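PDB 6JWS: 7,8-dihydro-6-hydroxymethylpterin pyrophosphokinase-dihydropteroate synthase from Plasmodium falciparum, which catalyses two consecutive folate-pathway steps: pyrophosphorylation of 6-hydroxymethyl-7,8-dihydropterin by ATP, then condensation of the product with 4-aminobenzoate to give 7,8-dihydropteroate. Local coordinates for the interface of chains A and B. Coordinates in Å, arbitrary orientation; residue numbers count along the deposited sequence, not the author numbering. Chains: chain A/B, 7,8-dihydro-6-hydroxymethylpterin pyrophosphokinase-dihydropteroate synthase.

Contact 1: the interface of chains A and B. Residues chain A 691, 695, 699; chain B 612, 616, 665, 668-669.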
# COMPACT_ATOMS: atom_id res chain seq x y z
N LEU A 691 7.95 10.36 -17.52
CA LEU A 691 7.38 11.52 -16.83
C LEU A 691 6.24 11.07 -15.92
O LEU A 691 6.18 11.45 -14.76
CB LEU A 691 6.90 12.57 -17.84
CG LEU A 691 6.19 13.79 -17.25
CD1 LEU A 691 6.51 15.08 -18.01
CD2 LEU A 691 4.68 13.60 -17.23
N SER A 695 6.02 11.14 -11.73
CA SER A 695 4.97 11.90 -11.06
C SER A 695 4.34 11.08 -9.94
O SER A 695 4.09 11.61 -8.84
CB SER A 695 3.93 12.37 -12.03
OG SER A 695 4.56 13.16 -13.03
N VAL A 699 4.85 11.81 -5.64
CA VAL A 699 3.70 12.03 -4.77
C VAL A 699 3.71 10.99 -3.64
O VAL A 699 3.53 11.33 -2.47
CB VAL A 699 2.35 12.04 -5.53
CG1 VAL A 699 1.16 12.06 -4.58
CG2 VAL A 699 2.26 13.20 -6.50
N ILE B 612 -0.84 18.89 -5.51
CA ILE B 612 -0.20 17.80 -6.24
C ILE B 612 1.11 18.27 -6.89
O ILE B 612 2.14 17.62 -6.73
CB ILE B 612 -1.13 17.16 -7.28
CG1 ILE B 612 -2.45 16.66 -6.67
CG2 ILE B 612 -0.38 16.05 -8.01
CD1 ILE B 612 -3.41 16.05 -7.66
N MET B 616 6.01 17.55 -6.80
CA MET B 616 6.93 17.21 -7.89
C MET B 616 8.28 17.88 -7.68
O MET B 616 8.34 19.07 -7.35
CB MET B 616 6.42 17.71 -9.24
CG MET B 616 5.03 17.27 -9.65
SD MET B 616 4.79 15.51 -9.50
CE MET B 616 3.04 15.35 -9.86
N LYS B 665 1.79 15.76 -15.39
CA LYS B 665 2.33 15.40 -14.09
C LYS B 665 1.24 15.49 -13.03
O LYS B 665 1.15 14.64 -12.14
CB LYS B 665 3.50 16.31 -13.68
CG LYS B 665 4.75 16.20 -14.53
CD LYS B 665 5.95 16.87 -13.89
CE LYS B 665 6.90 17.49 -14.89
NZ LYS B 665 8.14 17.98 -14.24
N CYS B 668 -1.18 12.52 -13.38
CA CYS B 668 -0.49 11.33 -12.92
C CYS B 668 -0.23 11.39 -11.41
O CYS B 668 -0.40 10.39 -10.72
CB CYS B 668 0.79 11.08 -13.70
SG CYS B 668 0.42 10.79 -15.44
N GLY B 669 0.12 12.58 -10.90
CA GLY B 669 0.25 12.74 -9.46
C GLY B 669 -1.04 12.35 -8.74
O GLY B 669 -1.01 11.69 -7.70
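B:Lys665 lies against A:Leu691 and A:Ser695 through the carbon part of its side chain. CB of B:Lys665 is 3.4 Å from the hydroxyl OG of A:Ser695. CG also touches that hydroxyl, and it packs on the methyl CD2 of A:Leu691 at 3.8 Å. At CD the chain bends and moves away from the serine. CE of B:Lys665 then passes CD1, the other methyl of A:Leu691, at 4.0 Å. The lysine and leucine side chains cross at about a right angle. The leucine thus meets the aliphatic stem, not the amine NZ at its tip.

A:Ser695 turns OG back along its own helix (chi1 -58°). OG donates a hydrogen bond to the backbone O of A:Leu691 at 2.9 Å. The donor sits above the carbonyl plane, 36° out of it. This bond holds the hydroxyl over CA of B:Lys665. CB of A:Ser695 is 3.8 Å from CB of B:Cys668. The thioether of B:Met616 covers the serine too, with its methyl CE near CB.

One turn further on, CG2 of A:Val699 rests on CA of B:Gly669 at 3.6 Å. With no side chain at B:Gly669, the valine methyl packs directly on the helix backbone. B:Ile612 adds a marginal methyl contact. The site joins one face of A helix 690-704 to B helix 657-680, with helix 610-613 and the loop at B:Met616 at its border.

Contact 2: the interface of chains A and B. Residues chain A 612, 615-616, 669, 672; chain B 695, 698-699.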
# COMPACT_ATOMS: atom_id res chain seq x y z
N ILE A 612 -1.86 -6.22 -18.30
CA ILE A 612 -2.51 -5.05 -17.72
C ILE A 612 -3.96 -4.93 -18.20
O ILE A 612 -4.87 -4.80 -17.38
CB ILE A 612 -1.69 -3.77 -17.99
CG1 ILE A 612 -0.29 -3.86 -17.37
CG2 ILE A 612 -2.45 -2.55 -17.50
CD1 ILE A 612 0.60 -2.66 -17.66
N CYS A 615 -6.59 -6.92 -16.65
CA CYS A 615 -7.09 -6.57 -15.33
C CYS A 615 -8.37 -5.74 -15.46
O CYS A 615 -9.12 -5.57 -14.51
CB CYS A 615 -6.09 -5.71 -14.57
SG CYS A 615 -4.55 -6.57 -14.14
N MET A 616 -8.63 -5.24 -16.66
CA MET A 616 -9.64 -4.21 -16.78
C MET A 616 -11.02 -4.73 -17.15
O MET A 616 -11.17 -5.73 -17.86
CB MET A 616 -9.15 -3.03 -17.62
CG MET A 616 -8.37 -2.13 -16.68
SD MET A 616 -7.15 -1.19 -17.49
CE MET A 616 -5.82 -1.24 -16.30
N GLY A 669 -2.92 1.70 -16.11
CA GLY A 669 -2.80 0.46 -15.37
C GLY A 669 -1.36 0.23 -14.92
O GLY A 669 -1.11 -0.28 -13.83
N ALA A 672 -0.61 2.12 -11.74
CA ALA A 672 -1.04 1.34 -10.58
C ALA A 672 0.06 0.38 -10.14
O ALA A 672 0.34 0.24 -8.94
CB ALA A 672 -2.32 0.59 -10.87
N SER B 695 -8.78 2.73 -14.37
CA SER B 695 -7.77 1.80 -14.85
C SER B 695 -6.87 1.41 -13.69
O SER B 695 -6.52 0.24 -13.54
CB SER B 695 -6.97 2.37 -15.99
OG SER B 695 -7.82 2.70 -17.08
N ASP B 698 -8.76 -0.77 -11.12
CA ASP B 698 -9.00 -2.11 -11.65
C ASP B 698 -7.79 -3.01 -11.43
O ASP B 698 -7.95 -4.16 -11.06
CB ASP B 698 -9.38 -2.09 -13.13
CG ASP B 698 -10.85 -1.73 -13.38
OD1 ASP B 698 -11.62 -1.66 -12.39
OD2 ASP B 698 -11.22 -1.54 -14.58
N VAL B 699 -6.58 -2.47 -11.65
CA VAL B 699 -5.35 -3.21 -11.52
C VAL B 699 -5.04 -3.45 -10.04
O VAL B 699 -4.60 -4.54 -9.69
CB VAL B 699 -4.18 -2.46 -12.19
CG1 VAL B 699 -2.82 -3.05 -11.84
CG2 VAL B 699 -4.37 -2.34 -13.69
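B:Val699 and A:Met616 are the centre of this mainly apolar patch. The valine, on helix 690-704, puts its two methyl groups to different uses. CG1 is anti to the backbone N (chi1 168°) and faces helix 659-680 of chain A, where it meets CB of A:Ala672 at 3.8 Å. CG2 turns to the backbone at A:Gly669 and lies 3.6 Å from its CA. CG2 of B:Val699 also touches CB of A:Cys615 at 3.9 Å. A:Ile612 stands slightly further off and closes the border. The valine is therefore packed by a helix on one flank and by the 612-616 segment on the other.

A:Met616 supplies the second set of apolar contacts. Its side chain runs obliquely over the valine and B:Asp698. CB of B:Asp698 lies against CG of A:Met616 at 3.7 Å. Sulfur SD of A:Met616 is 3.9 Å from CB of B:Ser695. The terminal methyl CE is modelled too close to B:Val699, so its exact position is doubtful.

Contacts of carbon with polar atoms form another group. CB of B:Asp698 faces the backbone O of A:Cys615. CG of B:Asp698 is anti to its carbonyl carbon (chi1 -80°), which brings the carboxylate across the methionine stem. The acidic side chain is used here for packing, with CB and OD2 against the methionine. The carboxylate oxygen OD2 of B:Asp698 is 3.6 Å from CG of A:Met616 and slightly further from that residue's CA.

Contact 3: the interface of chains A and B. Residues chain A 664, 668; chain B 646-648, 671, 691-692.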
# COMPACT_ATOMS: atom_id res chain seq x y z
N GLN A 664 -4.23 4.28 -23.40
CA GLN A 664 -4.22 5.11 -22.21
C GLN A 664 -4.50 4.26 -20.98
O GLN A 664 -3.81 4.41 -19.97
CB GLN A 664 -5.17 6.31 -22.34
CG GLN A 664 -5.07 7.26 -21.15
CD GLN A 664 -5.69 8.62 -21.39
OE1 GLN A 664 -5.00 9.64 -21.41
NE2 GLN A 664 -7.00 8.64 -21.58
N CYS A 668 -2.16 3.82 -17.76
CA CYS A 668 -2.68 4.12 -16.43
C CYS A 668 -2.62 2.88 -15.54
O CYS A 668 -2.27 2.99 -14.37
CB CYS A 668 -4.06 4.76 -16.49
SG CYS A 668 -4.01 6.39 -17.28
N ASN B 646 1.11 10.07 -24.10
CA ASN B 646 -0.33 9.99 -24.30
C ASN B 646 -1.00 10.95 -23.31
O ASN B 646 -1.11 10.63 -22.13
CB ASN B 646 -0.79 8.54 -24.15
CG ASN B 646 -2.28 8.33 -24.38
OD1 ASN B 646 -2.67 7.56 -25.24
ND2 ASN B 646 -3.11 8.99 -23.58
N TRP B 647 -1.42 12.13 -23.81
CA TRP B 647 -1.88 13.22 -22.96
C TRP B 647 -3.20 12.87 -22.28
O TRP B 647 -4.15 12.44 -22.92
CB TRP B 647 -2.02 14.54 -23.74
CG TRP B 647 -0.78 15.03 -24.43
CD1 TRP B 647 -0.60 15.18 -25.77
CD2 TRP B 647 0.44 15.45 -23.80
NE1 TRP B 647 0.65 15.67 -26.03
CE2 TRP B 647 1.32 15.84 -24.85
CE3 TRP B 647 0.90 15.53 -22.48
CZ2 TRP B 647 2.61 16.31 -24.60
CZ3 TRP B 647 2.17 15.99 -22.24
CH2 TRP B 647 3.02 16.38 -23.28
N MET B 648 -3.24 13.12 -20.97
CA MET B 648 -4.42 12.82 -20.18
C MET B 648 -5.25 14.09 -19.95
O MET B 648 -6.41 14.00 -19.54
CB MET B 648 -4.03 12.15 -18.86
CG MET B 648 -3.32 10.81 -19.02
SD MET B 648 -2.45 10.29 -17.50
CE MET B 648 -1.46 11.74 -17.16
N LEU B 671 -3.26 10.15 -9.80
CA LEU B 671 -3.44 8.70 -9.86
C LEU B 671 -2.65 8.01 -8.75
O LEU B 671 -3.04 6.95 -8.25
CB LEU B 671 -3.02 8.16 -11.23
CG LEU B 671 -3.83 8.63 -12.44
CD1 LEU B 671 -3.15 8.15 -13.74
CD2 LEU B 671 -5.26 8.13 -12.36
N LEU B 691 -11.51 7.63 -16.63
CA LEU B 691 -10.96 6.46 -17.30
C LEU B 691 -9.62 6.12 -16.67
O LEU B 691 -9.32 4.95 -16.43
CB LEU B 691 -10.80 6.74 -18.80
CG LEU B 691 -10.06 5.65 -19.57
CD1 LEU B 691 -10.59 5.53 -21.01
CD2 LEU B 691 -8.53 5.90 -19.56
N GLU B 692 -8.80 7.14 -16.42
CA GLU B 692 -7.48 6.94 -15.86
C GLU B 692 -7.59 6.31 -14.47
O GLU B 692 -6.92 5.34 -14.15
CB GLU B 692 -6.75 8.28 -15.83
CG GLU B 692 -6.52 8.90 -17.20
CD GLU B 692 -7.60 9.86 -17.70
OE1 GLU B 692 -8.80 9.53 -17.61
OE2 GLU B 692 -7.23 10.96 -18.16
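A:Gln664 and A:Cys668 stand one turn apart on helix 659-680, facing the 646-648 loop of chain B and the start of its helix 690-704. A:Gln664 carries CG anti to the backbone N (chi1 -175°) and reaches outwards between these two elements. B:Asn646 crosses it at about a right angle, and the two amide planes are 56° apart. Its ND2 is 3.0 Å from OE1 of A:Gln664, but the N-H points elsewhere, so this is close packing and not a hydrogen bond. OE1 also lies near the backbone O of B:Trp647, another acceptor, so the modelled turn of the glutamine amide may be doubtful. CG of B:Met648 packs at 4.0 Å from the amide carbon CD of A:Gln664.

On the other flank, the methyl CD2 of B:Leu691 lies 3.7 Å from NE2 of A:Gln664. The amide is stacked on the carboxylate of B:Glu692, with the planes 18° apart. The near-parallel planes put the two groups face over face, with OE2 of B:Glu692 4.1 Å from NE2 of A:Gln664.

A:Cys668 continues the contact a turn along. Its CB faces the backbone O of B:Glu692. CD1 of B:Leu671 borders the thiol. SG of A:Cys668 meets CG of B:Glu692 at 3.6 Å, with CB alongside.

Contact 3 lies between the other two: its C-alpha centre is about 12 Å from each of theirs, while those of contact 1 and contact 2 are about 19 Å apart. The same elements recur with the chains exchanged. Helix 690-704 comes from A in contact 1 and from B in contacts 2 and 3. Contacts 1 and 2 are partial twins, sharing residues 612, 616, 669, 695 and 699 with exchanged chains, but residue 616 is bent at chi2 in B (-50°) and at chi3 in A. The long helices ending at 680 join all three. Dihydropteroate synthases are commonly dimers, so this interface is probably the biological one.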